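Local coordinates for protein CheQ (Campylobacter jejuni subsp. jejuni, PDB 6A51) that probably helps control transcription of the core chemotaxis operon cheVAW, as a regulator working alongside CheP, at residues F149-A153 with P154-R158. Numbering follows the deposited sequence.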
ATOM      1  N   PHE A 149       0.350 -22.135  12.691  1.00 48.40           N
ATOM      2  CA  PHE A 149       1.793 -21.910  12.811  1.00 29.43           C
ATOM      3  C   PHE A 149       2.239 -21.815  14.268  1.00 54.91           C
ATOM      4  O   PHE A 149       3.172 -22.513  14.690  1.00 52.19           O
ATOM      5  CB  PHE A 149       2.200 -20.652  12.043  1.00 32.76           C
ATOM      6  CG  PHE A 149       3.686 -20.384  12.051  1.00 43.15           C
ATOM      7  CD1 PHE A 149       4.559 -21.202  11.334  1.00 40.70           C
ATOM      8  CD2 PHE A 149       4.213 -19.296  12.755  1.00 47.88           C
ATOM      9  CE1 PHE A 149       5.936 -20.953  11.326  1.00 31.60           C
ATOM     10  CE2 PHE A 149       5.589 -19.026  12.752  1.00 35.68           C
ATOM     11  CZ  PHE A 149       6.451 -19.859  12.039  1.00 46.01           C
ATOM     12  N   PHE A 150       1.609 -20.935  15.050  1.00 46.32           N
ATOM     13  CA  PHE A 150       1.930 -20.833  16.473  1.00 44.93           C
ATOM     14  C   PHE A 150       0.656 -20.446  17.209  1.00 57.94           C
ATOM     15  O   PHE A 150       0.181 -19.313  17.098  1.00 56.37           O
ATOM     16  CB  PHE A 150       3.067 -19.827  16.747  1.00 49.17           C
ATOM     17  CG  PHE A 150       3.539 -19.823  18.199  1.00 58.18           C
ATOM     18  CD1 PHE A 150       4.224 -20.922  18.732  1.00 51.27           C
ATOM     19  CD2 PHE A 150       3.279 -18.735  19.035  1.00 37.92           C
ATOM     20  CE1 PHE A 150       4.645 -20.933  20.080  1.00 44.86           C
ATOM     21  CE2 PHE A 150       3.693 -18.732  20.382  1.00 41.19           C
ATOM     22  CZ  PHE A 150       4.372 -19.836  20.907  1.00 43.80           C
ATOM     23  N   SER A 151       0.090 -21.395  17.947  1.00 59.71           N
ATOM     24  CA  SER A 151      -1.011 -21.106  18.858  1.00 54.05           C
ATOM     25  C   SER A 151      -0.710 -21.851  20.148  1.00 66.49           C
ATOM     26  O   SER A 151      -1.039 -23.037  20.294  1.00 65.89           O
ATOM     27  CB  SER A 151      -2.362 -21.509  18.262  1.00 61.27           C
ATOM     28  OG  SER A 151      -3.423 -21.204  19.162  1.00 81.97           O
ATOM     29  N   PRO A 152      -0.047 -21.195  21.102  1.00 71.29           N
ATOM     30  CA  PRO A 152       0.282 -21.874  22.364  1.00 75.33           C
ATOM     31  C   PRO A 152      -0.936 -22.047  23.263  1.00 80.04           C
ATOM     32  O   PRO A 152      -1.040 -23.047  23.980  1.00 75.29           O
ATOM     33  CB  PRO A 152       1.326 -20.949  22.996  1.00 59.94           C
ATOM     34  CG  PRO A 152       0.940 -19.580  22.481  1.00 74.13           C
ATOM     35  CD  PRO A 152       0.427 -19.800  21.072  1.00 59.33           C
ATOM     36  N   ALA A 153      -1.874 -21.085  23.209  1.00 74.96           N
ATOM     37  CA  ALA A 153      -3.094 -21.041  24.012  1.00 62.20           C
ATOM     38  C   ALA A 153      -3.913 -22.323  23.849  1.00 68.01           C
ATOM     39  O   ALA A 153      -3.674 -23.079  22.897  1.00 62.82           O
ATOM     40  CB  ALA A 153      -3.918 -19.807  23.621  1.00 63.75           C
ATOM     41  N   PRO A 154      -4.885 -22.603  24.737  1.00 84.29           N
ATOM     42  CA  PRO A 154      -5.676 -23.846  24.594  1.00 72.02           C
ATOM     43  C   PRO A 154      -6.547 -23.890  23.346  1.00 69.19           C
ATOM     44  O   PRO A 154      -6.792 -24.979  22.815  1.00 57.07           O
ATOM     45  CB  PRO A 154      -6.543 -23.866  25.862  1.00 72.36           C
ATOM     46  CG  PRO A 154      -5.923 -22.881  26.793  1.00 62.70           C
ATOM     47  CD  PRO A 154      -5.272 -21.851  25.946  1.00 67.20           C
ATOM     48  N   PHE A 155      -7.057 -22.747  22.893  1.00 82.14           N
ATOM     49  CA  PHE A 155      -7.786 -22.635  21.638  1.00 70.21           C
ATOM     50  C   PHE A 155      -7.350 -21.336  20.972  1.00 67.43           C
ATOM     51  O   PHE A 155      -6.633 -20.522  21.566  1.00 64.77           O
ATOM     52  CB  PHE A 155      -9.315 -22.680  21.850  1.00 52.96           C
ATOM     53  CG  PHE A 155      -9.802 -21.797  22.973  1.00 61.01           C
ATOM     54  CD1 PHE A 155     -10.061 -20.454  22.756  1.00 49.89           C
ATOM     55  CD2 PHE A 155      -9.991 -22.311  24.250  1.00 65.21           C
ATOM     56  CE1 PHE A 155     -10.500 -19.643  23.791  1.00 58.77           C
ATOM     57  CE2 PHE A 155     -10.433 -21.499  25.291  1.00 46.54           C
ATOM     58  CZ  PHE A 155     -10.687 -20.170  25.060  1.00 50.23           C
ATOM     59  N   GLU A 156      -7.779 -21.147  19.724  1.00 61.78           N
ATOM     60  CA  GLU A 156      -7.365 -19.987  18.941  1.00 66.23           C
ATOM     61  C   GLU A 156      -8.160 -18.753  19.367  1.00 58.20           C
ATOM     62  O   GLU A 156      -9.391 -18.736  19.264  1.00 68.19           O
ATOM     63  CB  GLU A 156      -7.547 -20.270  17.451  1.00 56.60           C
ATOM     64  CG  GLU A 156      -6.968 -19.201  16.554  1.00 52.40           C
ATOM     65  CD  GLU A 156      -5.524 -18.876  16.898  1.00 60.74           C
ATOM     66  OE1 GLU A 156      -4.650 -19.764  16.743  1.00 71.58           O
ATOM     67  OE2 GLU A 156      -5.267 -17.728  17.331  1.00 58.30           O
ATOM     68  N   LYS A 157      -7.457 -17.714  19.832  1.00 48.88           N
ATOM     69  CA  LYS A 157      -8.077 -16.514  20.391  1.00 53.06           C
ATOM     70  C   LYS A 157      -7.920 -15.266  19.515  1.00 51.90           C
ATOM     71  O   LYS A 157      -8.425 -14.200  19.893  1.00 56.11           O
ATOM     72  CB  LYS A 157      -7.496 -16.235  21.789  1.00 50.08           C
ATOM     73  CG  LYS A 157      -7.573 -17.401  22.797  1.00 52.53           C
ATOM     74  CD  LYS A 157      -6.476 -17.247  23.875  1.00 64.72           C
ATOM     75  CE  LYS A 157      -6.871 -17.823  25.235  1.00 71.64           C
ATOM     76  NZ  LYS A 157      -7.016 -19.309  25.255  1.00 73.80           N
ATOM     77  N   ARG A 158      -7.220 -15.362  18.377  1.00 47.40           N
ATOM     78  CA  ARG A 158      -6.984 -14.251  17.462  1.00 31.72           C
ATOM     79  C   ARG A 158      -8.117 -14.130  16.442  1.00 40.82           C
ATOM     80  O   ARG A 158      -8.973 -15.006  16.324  1.00 48.02           O
ATOM     81  CB  ARG A 158      -5.666 -14.443  16.733  1.00 29.06           C
ATOM     82  CG  ARG A 158      -4.438 -14.369  17.619  1.00 44.53           C
ATOM     83  CD  ARG A 158      -3.164 -14.773  16.861  1.00 40.41           C
ATOM     84  NE  ARG A 158      -3.098 -16.215  16.581  1.00 45.70           N
ATOM     85  CZ  ARG A 158      -2.143 -16.801  15.857  1.00 42.89           C
ATOM     86  NH1 ARG A 158      -1.167 -16.066  15.339  1.00 46.06           N
ATOM     87  NH2 ARG A 158      -2.157 -18.120  15.664  1.00 30.79           N
TER
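The backbone bends round at Ala153 and Pro154, so that the directions of 150-153 and 154-158 differ by 117° and the CA atoms of Ser151 and Glu156 lie 6.5 Å apart. Glu156 lies at the centre of the contact. Its CG is anti to the backbone N (chi1 -172°) and the chain bends at chi2, which carries the carboxylate back toward Ser151. Ser151 OG donates a hydrogen bond to Glu156 OE1 at 3.1 Å, from above the carboxylate plane. Arg158 NH2 reaches the same oxygen from the opposite face. Arg158 NE pairs with Glu156 OE2 at 2.7 Å in a nearly straight bond, a salt bridge. Together NE and NH2 grip the carboxylate side-on, one nitrogen to each oxygen. The backbone N of Arg158 adds a bond to the anti lone pair of OE2. Each carboxylate oxygen thus has two donors, which should fix the rotation of the carboxylate and probably favour its charged form. This irregular loop joins strands 142-146 and 159-160 of a small antiparallel sheet, at the surface far from the chain centre. Arg158 NH1 ties the loop back to that sheet by a hydrogen bond to Tyr143 OH. Arg158 NH2 also lies 3.0 Å from Phe150 O, but the angle is poor for a bond. At the turn, the Lys157 chain passes alongside Ala153, with CD 3.6 Å from Ala153 CB.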